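Local coordinates for protein TRAP dicarboxylate transporter, DctP subunit (Sulfurospirillum deleyianum, PDB 4OVS) that probably captures succinate or related dicarboxylates in the periplasm and hands them to a TRAP-type membrane transporter, at residues Thr31-Pro36 with Pro65-Tyr70; Trp143-Lys148 with Glu208-Asn213; Lys49-Leu54 with Leu257-Glu262; Tyr26-Thr31 with Val59-Phe64. One frame throughout, in Å; residues are numbered along the deposited sequence.

Contact 1: Thr31-Pro36 with Pro65-Tyr70; sequences THVVSP and PNSQLY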
loop_
_atom_site.group_PDB
_atom_site.type_symbol
_atom_site.label_atom_id
_atom_site.label_comp_id
_atom_site.label_asym_id
_atom_site.label_seq_id
_atom_site.Cartn_x
_atom_site.Cartn_y
_atom_site.Cartn_z
ATOM N N THR A 31 -0.374 -14.805 -0.211
ATOM C CA THR A 31 -1.516 -14.265 0.486
ATOM C C THR A 31 -1.443 -12.767 0.406
ATOM O O THR A 31 -0.409 -12.218 0.639
ATOM C CB THR A 31 -1.545 -14.730 1.958
ATOM O OG1 THR A 31 -2.686 -14.213 2.625
ATOM C CG2 THR A 31 -0.272 -14.288 2.752
ATOM N N HIS A 32 -2.552 -12.132 0.026
ATOM C CA HIS A 32 -2.690 -10.669 0.084
ATOM C C HIS A 32 -4.157 -10.239 0.265
ATOM O O HIS A 32 -5.076 -11.094 0.227
ATOM C CB HIS A 32 -2.054 -10.010 -1.163
ATOM C CG HIS A 32 -2.768 -10.265 -2.450
ATOM N ND1 HIS A 32 -3.925 -9.605 -2.796
ATOM C CD2 HIS A 32 -2.438 -11.033 -3.516
ATOM C CE1 HIS A 32 -4.307 -9.993 -4.000
ATOM N NE2 HIS A 32 -3.414 -10.845 -4.467
ATOM N N VAL A 33 -4.356 -8.934 0.492
ATOM C CA VAL A 33 -5.597 -8.388 0.948
ATOM C C VAL A 33 -6.390 -7.576 -0.097
ATOM O O VAL A 33 -7.486 -7.074 0.211
ATOM C CB VAL A 33 -5.373 -7.486 2.212
ATOM C CG1 VAL A 33 -4.644 -8.247 3.359
ATOM C CG2 VAL A 33 -4.586 -6.247 1.854
ATOM N N VAL A 34 -5.826 -7.403 -1.288
ATOM C CA VAL A 34 -6.443 -6.661 -2.379
ATOM C C VAL A 34 -7.146 -7.490 -3.466
ATOM O O VAL A 34 -7.115 -8.730 -3.482
ATOM C CB VAL A 34 -5.404 -5.717 -3.129
ATOM C CG1 VAL A 34 -4.743 -4.736 -2.189
ATOM C CG2 VAL A 34 -4.405 -6.494 -3.930
ATOM N N SER A 35 -7.871 -6.778 -4.317
ATOM C CA SER A 35 -8.580 -7.390 -5.440
ATOM C C SER A 35 -7.618 -7.898 -6.491
ATOM O O SER A 35 -6.619 -7.251 -6.775
ATOM C CB SER A 35 -9.442 -6.315 -6.121
ATOM O OG SER A 35 -10.000 -6.862 -7.284
ATOM N N PRO A 36 -7.937 -9.018 -7.142
ATOM C CA PRO A 36 -7.052 -9.443 -8.242
ATOM C C PRO A 36 -7.039 -8.473 -9.410
ATOM O O PRO A 36 -6.158 -8.547 -10.267
ATOM C CB PRO A 36 -7.697 -10.745 -8.729
ATOM C CG PRO A 36 -8.641 -11.163 -7.619
ATOM C CD PRO A 36 -9.045 -9.951 -6.882
ATOM N N PRO A 65 -6.238 -13.917 -2.831
ATOM C CA PRO A 65 -6.418 -12.481 -2.657
ATOM C C PRO A 65 -7.492 -12.127 -1.640
ATOM O O PRO A 65 -8.048 -13.034 -1.005
ATOM C CB PRO A 65 -6.891 -12.053 -4.041
ATOM C CG PRO A 65 -7.753 -13.176 -4.446
ATOM C CD PRO A 65 -7.035 -14.430 -3.941
ATOM N N ASN A 66 -7.780 -10.826 -1.500
ATOM C CA ASN A 66 -8.919 -10.354 -0.729
ATOM C C ASN A 66 -8.970 -10.954 0.698
ATOM O O ASN A 66 -10.028 -11.191 1.249
ATOM C CB ASN A 66 -10.201 -10.673 -1.467
ATOM C CG ASN A 66 -10.508 -9.689 -2.596
ATOM O OD1 ASN A 66 -10.336 -8.465 -2.452
ATOM N ND2 ASN A 66 -10.931 -10.225 -3.737
ATOM N N SER A 67 -7.812 -11.220 1.292
ATOM C CA SER A 67 -7.763 -11.800 2.632
ATOM C C SER A 67 -8.453 -13.171 2.763
ATOM O O SER A 67 -8.943 -13.516 3.833
ATOM C CB SER A 67 -8.398 -10.861 3.677
ATOM O OG SER A 67 -7.827 -9.561 3.620
ATOM N N GLN A 68 -8.497 -13.959 1.692
ATOM C CA GLN A 68 -9.164 -15.240 1.760
ATOM C C GLN A 68 -8.470 -16.171 2.667
ATOM O O GLN A 68 -9.131 -16.923 3.365
ATOM C CB GLN A 68 -9.274 -15.917 0.402
ATOM C CG GLN A 68 -10.396 -15.354 -0.383
ATOM C CD GLN A 68 -10.518 -15.948 -1.751
ATOM O OE1 GLN A 68 -9.628 -16.615 -2.225
ATOM N NE2 GLN A 68 -11.664 -15.749 -2.368
ATOM N N LEU A 69 -7.139 -16.140 2.672
ATOM C CA LEU A 69 -6.397 -17.011 3.586
ATOM C C LEU A 69 -6.026 -16.300 4.887
ATOM O O LEU A 69 -6.277 -16.818 5.967
ATOM C CB LEU A 69 -5.168 -17.534 2.877
ATOM C CG LEU A 69 -4.540 -18.762 3.488
ATOM C CD1 LEU A 69 -5.479 -19.950 3.325
ATOM C CD2 LEU A 69 -3.147 -18.986 2.862
ATOM N N TYR A 70 -5.441 -15.112 4.773
ATOM C CA TYR A 70 -5.023 -14.292 5.941
ATOM C C TYR A 70 -5.172 -12.814 5.613
ATOM O O TYR A 70 -4.923 -12.374 4.464
ATOM C CB TYR A 70 -3.542 -14.524 6.338
ATOM C CG TYR A 70 -3.231 -15.931 6.702
ATOM C CD1 TYR A 70 -3.637 -16.457 7.902
ATOM C CD2 TYR A 70 -2.513 -16.738 5.842
ATOM C CE1 TYR A 70 -3.384 -17.749 8.224
ATOM C CE2 TYR A 70 -2.257 -18.034 6.153
ATOM C CZ TYR A 70 -2.685 -18.537 7.362
ATOM O OH TYR A 70 -2.427 -19.842 7.714
HETATM O O HOH W 1 -2.658 -11.528 3.248
HETATM O O HOH W 2 -5.355 -14.152 1.768
HETATM O O HOH W 3 -9.195 -7.718 2.184
HETATM O O HOH W 4 -12.219 -8.448 -6.046
#
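His32 and Pro65 meet through both backbone and ring where two loops leave neighbouring parallel strands on the rim of the succinate cleft. Two backbone hydrogen bonds join the loops: Ser67 N gives to His32 O at 2.9 Å, and Asn66 N gives to Val34 O at 3.0 Å, the latter from above the carbonyl plane. Both donors belong to a type I' turn from Pro65 to Gln68, closed by Gln68 N to Pro65 O. Asn66 OD1 is hydrogen-bonded to Lys217 NZ.

The ring contacts are CH-pi and apolar. Pro65 CA lies over one face of the His32 imidazole, 3.8 Å from its centroid and off-centre above the ring. With CG placed between the backbone N and the carbonyl carbon (chi1 69°), the ring folds back so that ND1 accepts, in the ring plane, from Val34 N. The Pro36 and Pro65 rings cross at about a right angle, CG to CG 3.9 Å. A leucine at His32 would probably leave Val34 N without this acceptor and Pro65 without a flat face to lie on.

Two waters bridge Thr31 to the other loop. One accepts from Thr31 OG1 and donates to Tyr70 O; a second donates to Thr31 OG1 and accepts from Leu69 N. Together these bonds are consistent with a well-ordered loop, whose Val34 side chain comes within about 3 Å of bound succinate (nearest atoms).

Contact 2: Trp143-Lys148 with Glu208-Asn213; sequences WDAGFK and ENPLSN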
loop_
_atom_site.group_PDB
_atom_site.type_symbol
_atom_site.label_atom_id
_atom_site.label_comp_id
_atom_site.label_asym_id
_atom_site.label_seq_id
_atom_site.Cartn_x
_atom_site.Cartn_y
_atom_site.Cartn_z
ATOM N N TRP A 143 7.015 -2.886 -4.910
ATOM C CA TRP A 143 5.877 -2.723 -5.830
ATOM C C TRP A 143 5.119 -1.426 -5.550
ATOM O O TRP A 143 5.153 -0.931 -4.430
ATOM C CB TRP A 143 4.920 -3.890 -5.674
ATOM C CG TRP A 143 5.342 -5.190 -6.273
ATOM C CD1 TRP A 143 6.581 -5.530 -6.724
ATOM C CD2 TRP A 143 4.527 -6.350 -6.434
ATOM N NE1 TRP A 143 6.565 -6.822 -7.213
ATOM C CE2 TRP A 143 5.312 -7.344 -7.045
ATOM C CE3 TRP A 143 3.171 -6.636 -6.163
ATOM C CZ2 TRP A 143 4.801 -8.598 -7.401
ATOM C CZ3 TRP A 143 2.680 -7.854 -6.526
ATOM C CH2 TRP A 143 3.481 -8.822 -7.146
ATOM N N ASP A 144 4.410 -0.893 -6.575
ATOM C CA ASP A 144 3.768 0.428 -6.556
ATOM C C ASP A 144 2.238 0.230 -6.426
ATOM O O ASP A 144 1.698 -0.686 -7.041
ATOM C CB ASP A 144 3.991 1.099 -7.923
ATOM C CG ASP A 144 3.455 2.501 -8.001
ATOM O OD1 ASP A 144 3.134 3.123 -6.965
ATOM O OD2 ASP A 144 3.374 3.023 -9.147
ATOM N N ALA A 145 1.588 1.059 -5.629
ATOM C CA ALA A 145 0.138 1.205 -5.705
ATOM C C ALA A 145 -0.158 2.555 -6.295
ATOM O O ALA A 145 -0.520 2.627 -7.438
ATOM C CB ALA A 145 -0.573 1.014 -4.319
ATOM N N GLY A 146 -0.005 3.617 -5.495
ATOM C CA GLY A 146 -0.125 4.954 -5.981
ATOM C C GLY A 146 -0.250 5.938 -4.840
ATOM O O GLY A 146 -0.240 5.570 -3.671
ATOM N N PHE A 147 -0.379 7.208 -5.199
ATOM C CA PHE A 147 -0.640 8.238 -4.227
ATOM C C PHE A 147 -2.078 8.138 -3.709
ATOM O O PHE A 147 -2.965 7.647 -4.396
ATOM C CB PHE A 147 -0.370 9.610 -4.839
ATOM C CG PHE A 147 1.083 9.905 -5.010
ATOM C CD1 PHE A 147 1.821 10.476 -3.978
ATOM C CD2 PHE A 147 1.717 9.585 -6.178
ATOM C CE1 PHE A 147 3.143 10.731 -4.130
ATOM C CE2 PHE A 147 3.044 9.838 -6.327
ATOM C CZ PHE A 147 3.759 10.421 -5.300
ATOM N N LYS A 148 -2.275 8.625 -2.493
ATOM C CA LYS A 148 -3.483 8.395 -1.721
ATOM C C LYS A 148 -4.414 9.609 -1.809
ATOM O O LYS A 148 -3.945 10.744 -1.952
ATOM C CB LYS A 148 -3.129 8.145 -0.258
ATOM C CG LYS A 148 -2.389 6.850 0.022
ATOM C CD LYS A 148 -2.230 6.627 1.528
ATOM C CE LYS A 148 -1.443 7.772 2.154
ATOM N NZ LYS A 148 -0.974 7.464 3.526
ATOM N N GLU A 208 -8.403 7.176 3.407
ATOM C CA GLU A 208 -7.435 7.604 2.400
ATOM C C GLU A 208 -7.020 6.369 1.614
ATOM O O GLU A 208 -6.698 5.344 2.203
ATOM C CB GLU A 208 -6.235 8.240 3.069
ATOM C CG GLU A 208 -5.629 7.407 4.202
ATOM C CD GLU A 208 -4.175 7.850 4.604
ATOM O OE1 GLU A 208 -3.773 9.002 4.344
ATOM O OE2 GLU A 208 -3.437 7.029 5.167
ATOM N N ASN A 209 -7.079 6.451 0.291
ATOM C CA ASN A 209 -6.763 5.319 -0.566
ATOM C C ASN A 209 -6.167 5.744 -1.886
ATOM O O ASN A 209 -6.450 6.827 -2.381
ATOM C CB ASN A 209 -8.000 4.509 -0.905
ATOM C CG ASN A 209 -8.652 3.904 0.314
ATOM O OD1 ASN A 209 -9.551 4.497 0.891
ATOM N ND2 ASN A 209 -8.161 2.776 0.748
ATOM N N PRO A 210 -5.350 4.865 -2.474
ATOM C CA PRO A 210 -5.010 5.037 -3.864
ATOM C C PRO A 210 -6.248 4.694 -4.703
ATOM O O PRO A 210 -7.119 4.022 -4.194
ATOM C CB PRO A 210 -3.878 4.044 -4.064
ATOM C CG PRO A 210 -4.081 3.033 -3.034
ATOM C CD PRO A 210 -4.709 3.680 -1.884
ATOM N N LEU A 211 -6.344 5.202 -5.924
ATOM C CA LEU A 211 -7.553 5.032 -6.755
ATOM C C LEU A 211 -7.816 3.571 -7.041
ATOM O O LEU A 211 -8.971 3.147 -7.198
ATOM C CB LEU A 211 -7.446 5.824 -8.075
ATOM C CG LEU A 211 -7.436 7.335 -7.920
ATOM C CD1 LEU A 211 -7.534 8.019 -9.295
ATOM C CD2 LEU A 211 -8.584 7.791 -7.017
ATOM N N SER A 212 -6.746 2.786 -7.060
ATOM C CA SER A 212 -6.820 1.361 -7.337
ATOM C C SER A 212 -7.725 0.648 -6.314
ATOM O O SER A 212 -8.689 -0.028 -6.653
ATOM C CB SER A 212 -5.381 0.789 -7.267
ATOM O OG SER A 212 -4.809 0.973 -5.939
ATOM N N ASN A 213 -7.427 0.823 -5.040
ATOM C CA ASN A 213 -8.243 0.229 -3.989
ATOM C C ASN A 213 -9.631 0.888 -3.850
ATOM O O ASN A 213 -10.622 0.210 -3.575
ATOM C CB ASN A 213 -7.510 0.298 -2.664
ATOM C CG ASN A 213 -6.338 -0.653 -2.597
ATOM O OD1 ASN A 213 -6.246 -1.636 -3.346
ATOM N ND2 ASN A 213 -5.448 -0.393 -1.668
HETATM O O HOH W 5 -3.963 6.823 -6.837
#
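Glu208 OE1 accepts from both His231 NE2 and Gln179 NE2, while the other oxygen of the same carboxylate, OE2, takes the salt bridge from Lys148 NZ at 3.0 Å. The pair comes off the mixed sheet of this periplasmic binding protein, where strand 206-209 runs antiparallel to the long strand 137-152 and then turns into helix 211-216. Lys148 NZ comes from above the carboxylate plane, 45° out of it, and its chain crosses that of Glu208 obliquely. A bend at chi3 (-60°) in an otherwise extended lysine chain carries CE alongside the carboxylate, 3.4 Å from Glu208 OE1. A methionine in place of Lys148 would probably leave the buried Glu208 carboxylate without its cationic mate, although the His231 and Gln179 bonds could remain.

Past the salt bridge the two segments touch through CA-H...O contacts, Lys148 CA to Asn209 O and Pro210 CA to Phe147 O, both at 3.4 Å. Ala145 and Gly146 form a classic beta bulge opposite Leu234, and Ala145 CB packs on Pro210 CG at 4.2 Å. Pro210 is the N-cap residue of the helix that brings Asn213 to the ligand, where its ND2 is hydrogen-bonded to succinate. At the helix start a water takes the N-H of Leu211, its oxygen 3.0 Å from Leu211 N and 2.8 Å from Phe147 O.

Contact 3: Lys49-Leu54 with Leu257-Glu262; sequences KRVGEL and LQAMKE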
loop_
_atom_site.group_PDB
_atom_site.type_symbol
_atom_site.label_atom_id
_atom_site.label_comp_id
_atom_site.label_asym_id
_atom_site.label_seq_id
_atom_site.Cartn_x
_atom_site.Cartn_y
_atom_site.Cartn_z
ATOM N N LYS A 49 1.786 -17.590 -12.456
ATOM C CA LYS A 49 1.854 -18.168 -13.790
ATOM C C LYS A 49 3.307 -18.431 -14.245
ATOM O O LYS A 49 3.613 -19.475 -14.823
ATOM C CB LYS A 49 1.194 -17.201 -14.762
ATOM C CG LYS A 49 0.991 -17.778 -16.137
ATOM C CD LYS A 49 0.536 -16.695 -17.146
ATOM C CE LYS A 49 1.708 -16.010 -17.862
ATOM N NZ LYS A 49 1.306 -15.181 -19.072
ATOM N N ARG A 50 4.203 -17.481 -13.998
ATOM C CA ARG A 50 5.593 -17.616 -14.477
ATOM C C ARG A 50 6.391 -18.722 -13.731
ATOM O O ARG A 50 7.169 -19.471 -14.347
ATOM C CB ARG A 50 6.307 -16.285 -14.401
ATOM C CG ARG A 50 5.777 -15.260 -15.384
ATOM C CD ARG A 50 6.043 -15.704 -16.827
ATOM N NE ARG A 50 7.467 -15.719 -17.130
ATOM C CZ ARG A 50 8.107 -16.621 -17.870
ATOM N NH1 ARG A 50 7.478 -17.673 -18.387
ATOM N NH2 ARG A 50 9.416 -16.478 -18.059
ATOM N N VAL A 51 6.207 -18.832 -12.428
ATOM C CA VAL A 51 6.790 -19.962 -11.675
ATOM C C VAL A 51 6.411 -21.302 -12.322
ATOM O O VAL A 51 7.272 -22.119 -12.582
ATOM C CB VAL A 51 6.401 -19.932 -10.203
ATOM C CG1 VAL A 51 6.807 -21.245 -9.489
ATOM C CG2 VAL A 51 7.042 -18.726 -9.533
ATOM N N GLY A 52 5.124 -21.527 -12.578
ATOM C CA GLY A 52 4.668 -22.728 -13.256
ATOM C C GLY A 52 5.380 -22.985 -14.587
ATOM O O GLY A 52 5.833 -24.098 -14.856
ATOM N N GLU A 53 5.439 -21.961 -15.436
ATOM C CA GLU A 53 6.090 -22.068 -16.736
ATOM C C GLU A 53 7.591 -22.326 -16.584
ATOM O O GLU A 53 8.114 -23.245 -17.167
ATOM C CB GLU A 53 5.823 -20.799 -17.555
ATOM C CG GLU A 53 4.360 -20.620 -17.872
ATOM C CD GLU A 53 4.017 -19.279 -18.541
ATOM O OE1 GLU A 53 4.765 -18.285 -18.391
ATOM O OE2 GLU A 53 2.993 -19.226 -19.252
ATOM N N LEU A 54 8.262 -21.566 -15.744
ATOM C CA LEU A 54 9.714 -21.706 -15.601
ATOM C C LEU A 54 10.135 -23.006 -14.919
ATOM O O LEU A 54 11.262 -23.447 -15.076
ATOM C CB LEU A 54 10.291 -20.520 -14.829
ATOM C CG LEU A 54 10.388 -19.185 -15.542
ATOM C CD1 LEU A 54 10.789 -18.066 -14.639
ATOM C CD2 LEU A 54 11.330 -19.282 -16.743
ATOM N N LEU A 257 12.923 -16.877 -8.219
ATOM C CA LEU A 257 13.494 -15.551 -8.155
ATOM C C LEU A 257 13.389 -14.848 -9.503
ATOM O O LEU A 257 13.216 -13.643 -9.549
ATOM C CB LEU A 257 14.980 -15.622 -7.726
ATOM C CG LEU A 257 15.230 -16.044 -6.270
ATOM C CD1 LEU A 257 16.721 -16.046 -6.028
ATOM C CD2 LEU A 257 14.559 -15.149 -5.246
ATOM N N GLN A 258 13.503 -15.593 -10.591
ATOM C CA GLN A 258 13.376 -14.984 -11.889
ATOM C C GLN A 258 11.881 -14.576 -12.075
ATOM O O GLN A 258 11.551 -13.443 -12.439
ATOM C CB GLN A 258 13.865 -15.939 -12.989
ATOM C CG GLN A 258 13.765 -15.298 -14.357
ATOM C CD GLN A 258 14.039 -16.236 -15.513
ATOM O OE1 GLN A 258 14.929 -17.093 -15.466
ATOM N NE2 GLN A 258 13.287 -16.049 -16.583
ATOM N N ALA A 259 10.987 -15.500 -11.752
ATOM C CA ALA A 259 9.553 -15.235 -11.777
ATOM C C ALA A 259 9.222 -13.939 -11.057
ATOM O O ALA A 259 8.511 -13.079 -11.600
ATOM C CB ALA A 259 8.845 -16.347 -11.183
HETATM N N MSE A 260 9.754 -13.751 -9.870
HETATM C CA MSE A 260 9.455 -12.534 -9.125
HETATM C C MSE A 260 10.011 -11.256 -9.749
HETATM O O MSE A 260 9.329 -10.209 -9.737
HETATM C CB MSE A 260 9.924 -12.616 -7.689
HETATM C CG MSE A 260 9.409 -11.435 -6.828
HETATM SE SE MSE A 260 7.444 -11.347 -6.715
HETATM C CE MSE A 260 7.151 -12.866 -5.549
ATOM N N LYS A 261 11.249 -11.322 -10.267
ATOM C CA LYS A 261 11.835 -10.201 -10.990
ATOM C C LYS A 261 10.929 -9.720 -12.154
ATOM O O LYS A 261 10.634 -8.541 -12.293
ATOM C CB LYS A 261 13.233 -10.595 -11.512
ATOM C CG LYS A 261 14.038 -9.430 -12.107
ATOM C CD LYS A 261 15.297 -9.952 -12.851
ATOM C CE LYS A 261 16.160 -8.849 -13.478
ATOM N NZ LYS A 261 16.828 -7.920 -12.487
ATOM N N GLU A 262 10.531 -10.656 -12.994
ATOM C CA GLU A 262 9.661 -10.366 -14.116
ATOM C C GLU A 262 8.334 -9.772 -13.654
ATOM O O GLU A 262 7.825 -8.807 -14.245
ATOM C CB GLU A 262 9.437 -11.649 -14.919
ATOM C CG GLU A 262 10.666 -12.126 -15.553
ATOM C CD GLU A 262 10.471 -13.338 -16.453
ATOM O OE1 GLU A 262 9.323 -13.600 -16.878
ATOM O OE2 GLU A 262 11.478 -14.007 -16.750
#
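Bends at chi2 and chi3 (-67°) curl the Arg50 chain so that its guanidinium meets the carboxylate of Glu262 edge-on, the two planes only 20° apart. This salt bridge joins helices 39-54 and 253-289 in a roughly antiparallel pair; the axes of segments 49-54 and 257-262 approach to 8.6 Å, with 141° between their directions. Arg50 grips side-on with two nitrogens, NE at 2.8 Å and NH2 at 3.1 Å, both to Glu262 OE1. Arg50 NH1 turns to Glu53 OE1 of its own helix, also in the guanidinium plane, which makes a three-residue salt-bridge network and fixes the rotation of the group. Glu262 OE2 accepts a nearly straight bond from Gln258 NE2, whose amide end also packs across Leu54 CD1. Beneath the charges, Ala259 fits the interface: its small side chain lets the helices come close, and its CB is pressed tightly, at 3.4 Å, against Val51 CG2.

Contact 4: Tyr26-Thr31 with Val59-Phe64; sequences YTIKVT and VEVIVF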
loop_
_atom_site.group_PDB
_atom_site.type_symbol
_atom_site.label_atom_id
_atom_site.label_comp_id
_atom_site.label_asym_id
_atom_site.label_seq_id
_atom_site.Cartn_x
_atom_site.Cartn_y
_atom_site.Cartn_z
ATOM N N TYR A 26 5.646 -29.584 -5.761
ATOM C CA TYR A 26 5.752 -28.556 -4.718
ATOM C C TYR A 26 4.723 -27.462 -4.945
ATOM O O TYR A 26 4.413 -27.112 -6.095
ATOM C CB TYR A 26 7.139 -27.901 -4.733
ATOM C CG TYR A 26 8.327 -28.859 -4.564
ATOM C CD1 TYR A 26 8.920 -29.481 -5.662
ATOM C CD2 TYR A 26 8.843 -29.136 -3.306
ATOM C CE1 TYR A 26 9.998 -30.357 -5.496
ATOM C CE2 TYR A 26 9.929 -30.016 -3.141
ATOM C CZ TYR A 26 10.482 -30.606 -4.248
ATOM O OH TYR A 26 11.537 -31.461 -4.114
ATOM N N THR A 27 4.216 -26.885 -3.863
ATOM C CA THR A 27 3.247 -25.817 -3.967
ATOM C C THR A 27 3.706 -24.625 -3.121
ATOM O O THR A 27 4.358 -24.799 -2.103
ATOM C CB THR A 27 1.839 -26.276 -3.491
ATOM O OG1 THR A 27 1.936 -26.749 -2.149
ATOM C CG2 THR A 27 1.285 -27.441 -4.327
ATOM N N ILE A 28 3.316 -23.421 -3.530
ATOM C CA ILE A 28 3.635 -22.156 -2.840
ATOM C C ILE A 28 2.331 -21.341 -2.671
ATOM O O ILE A 28 1.566 -21.203 -3.639
ATOM C CB ILE A 28 4.643 -21.263 -3.668
ATOM C CG1 ILE A 28 6.006 -21.930 -3.796
ATOM C CG2 ILE A 28 4.837 -19.877 -2.997
ATOM C CD1 ILE A 28 7.017 -21.145 -4.631
ATOM N N LYS A 29 2.104 -20.788 -1.473
ATOM C CA LYS A 29 0.875 -20.106 -1.118
ATOM C C LYS A 29 1.231 -18.652 -0.929
ATOM O O LYS A 29 2.006 -18.310 -0.028
ATOM C CB LYS A 29 0.282 -20.687 0.180
ATOM C CG LYS A 29 0.165 -22.194 0.138
ATOM C CD LYS A 29 -0.815 -22.739 1.136
ATOM C CE LYS A 29 -0.224 -22.943 2.510
ATOM N NZ LYS A 29 -1.255 -23.570 3.424
ATOM N N VAL A 30 0.656 -17.821 -1.789
ATOM C CA VAL A 30 0.760 -16.359 -1.713
ATOM C C VAL A 30 -0.514 -15.787 -1.097
ATOM O O VAL A 30 -1.614 -16.221 -1.433
ATOM C CB VAL A 30 0.903 -15.705 -3.118
ATOM C CG1 VAL A 30 1.002 -14.252 -2.934
ATOM C CG2 VAL A 30 2.123 -16.209 -3.873
ATOM N N THR A 31 -0.374 -14.805 -0.211
ATOM C CA THR A 31 -1.516 -14.265 0.486
ATOM C C THR A 31 -1.443 -12.767 0.406
ATOM O O THR A 31 -0.409 -12.218 0.639
ATOM C CB THR A 31 -1.545 -14.730 1.958
ATOM O OG1 THR A 31 -2.686 -14.213 2.625
ATOM C CG2 THR A 31 -0.272 -14.288 2.752
ATOM N N VAL A 59 6.485 -26.873 -9.867
ATOM C CA VAL A 59 5.989 -26.015 -8.803
ATOM C C VAL A 59 4.706 -25.306 -9.224
ATOM O O VAL A 59 4.635 -24.722 -10.321
ATOM C CB VAL A 59 6.961 -24.971 -8.407
ATOM C CG1 VAL A 59 6.451 -24.177 -7.246
ATOM C CG2 VAL A 59 8.312 -25.590 -8.063
ATOM N N GLU A 60 3.704 -25.362 -8.345
ATOM C CA GLU A 60 2.407 -24.696 -8.549
ATOM C C GLU A 60 2.207 -23.610 -7.464
ATOM O O GLU A 60 2.301 -23.893 -6.289
ATOM C CB GLU A 60 1.232 -25.682 -8.573
ATOM C CG GLU A 60 -0.121 -24.942 -8.883
ATOM C CD GLU A 60 -1.299 -25.823 -9.393
ATOM O OE1 GLU A 60 -1.406 -27.015 -9.021
ATOM O OE2 GLU A 60 -2.126 -25.283 -10.184
ATOM N N VAL A 61 1.990 -22.371 -7.884
ATOM C CA VAL A 61 1.787 -21.252 -6.951
ATOM C C VAL A 61 0.273 -20.937 -6.911
ATOM O O VAL A 61 -0.330 -20.718 -7.973
ATOM C CB VAL A 61 2.539 -20.038 -7.386
ATOM C CG1 VAL A 61 2.269 -18.846 -6.386
ATOM C CG2 VAL A 61 4.067 -20.322 -7.536
ATOM N N ILE A 62 -0.325 -20.970 -5.728
ATOM C CA ILE A 62 -1.745 -20.634 -5.546
ATOM C C ILE A 62 -1.819 -19.300 -4.784
ATOM O O ILE A 62 -1.190 -19.115 -3.745
ATOM C CB ILE A 62 -2.504 -21.725 -4.798
ATOM C CG1 ILE A 62 -2.411 -23.054 -5.560
ATOM C CG2 ILE A 62 -4.021 -21.314 -4.547
ATOM C CD1 ILE A 62 -2.724 -22.963 -7.046
ATOM N N VAL A 63 -2.546 -18.356 -5.356
ATOM C CA VAL A 63 -2.661 -17.004 -4.824
ATOM C C VAL A 63 -4.060 -16.827 -4.195
ATOM O O VAL A 63 -5.075 -17.066 -4.838
ATOM C CB VAL A 63 -2.519 -15.945 -5.954
ATOM C CG1 VAL A 63 -2.736 -14.552 -5.395
ATOM C CG2 VAL A 63 -1.163 -16.031 -6.652
ATOM N N PHE A 64 -4.093 -16.410 -2.929
ATOM C CA PHE A 64 -5.289 -16.098 -2.230
ATOM C C PHE A 64 -5.416 -14.587 -2.018
ATOM O O PHE A 64 -4.784 -14.017 -1.130
ATOM C CB PHE A 64 -5.252 -16.790 -0.854
ATOM C CG PHE A 64 -5.309 -18.290 -0.912
ATOM C CD1 PHE A 64 -6.503 -18.950 -0.882
ATOM C CD2 PHE A 64 -4.141 -19.047 -0.961
ATOM C CE1 PHE A 64 -6.549 -20.338 -0.908
ATOM C CE2 PHE A 64 -4.193 -20.440 -0.976
ATOM C CZ PHE A 64 -5.374 -21.077 -0.961
HETATM O O HOH W 2 -5.355 -14.152 1.768
#
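Val30, Ile28 and Phe64 lose the most surface where strands 26-31 and 59-64 lie side by side, the two parallel strands of a beta-alpha-beta unit whose connection is helix 39-54. Val30 sits between two partners of the neighbouring strand. Its CG2, anti to the carbonyl carbon, reaches Val61 CG1 at 3.6 Å, and its CB lies 4.1 Å from Val63 CG2. Ile28, one step back on the same face, places CD1 on Val59 CG1 at 4.0 Å and CB near Val61 CG2. Helix 39-54 covers the valines of strand 59-64, with Val51 on Val59 and Val61.

Phe64 projects from the opposite face, beside Thr31. Its ring presents an edge to Val30 O, which lies near the ring plane 3.8 Å from Phe64 CD2. The same carbonyl accepts from Phe64 N at 2.9 Å, so one oxygen meets both the backbone and the ring of this residue.

Five backbone bonds alternate along the pair, Ile28 and Val30 each both giving through N and accepting through O. Ile62 N to Ile28 O is the shortest at 2.8 Å. Tyr26, Ile28 and Val30 thus carry all five bonds, while Ile28 and Val30 join Val59, Val61 and Val63 on one apolar face, where the valines of strand 59-64 meet helix 39-54 and Ile28 and Val30 pack on Ile86.

Contact 4 runs directly into contact 1: they share Thr31 and one water, and His32 N approaches Phe64 O at 3.1 Å, a probable hydrogen bond. Helix 39-54, which links the two strands of contact 4, carries one side of contact 3; Val51 CG1 lies 3.5 Å from Val61 CG2. Contacts 1 and 2 approach the ligand from different parts of the chain and touch there, Val34 CG1 lying 3.6 Å from Asn213 OD1. In contact 2 the side chain of Asn209 also comes within about 4 Å of the bound succinate (nearest atoms). Contact 3 lies away from the site, yet meets contact 2 where Trp143 CZ2 packs 3.9 Å from Met260 SE, of a selenomethionine.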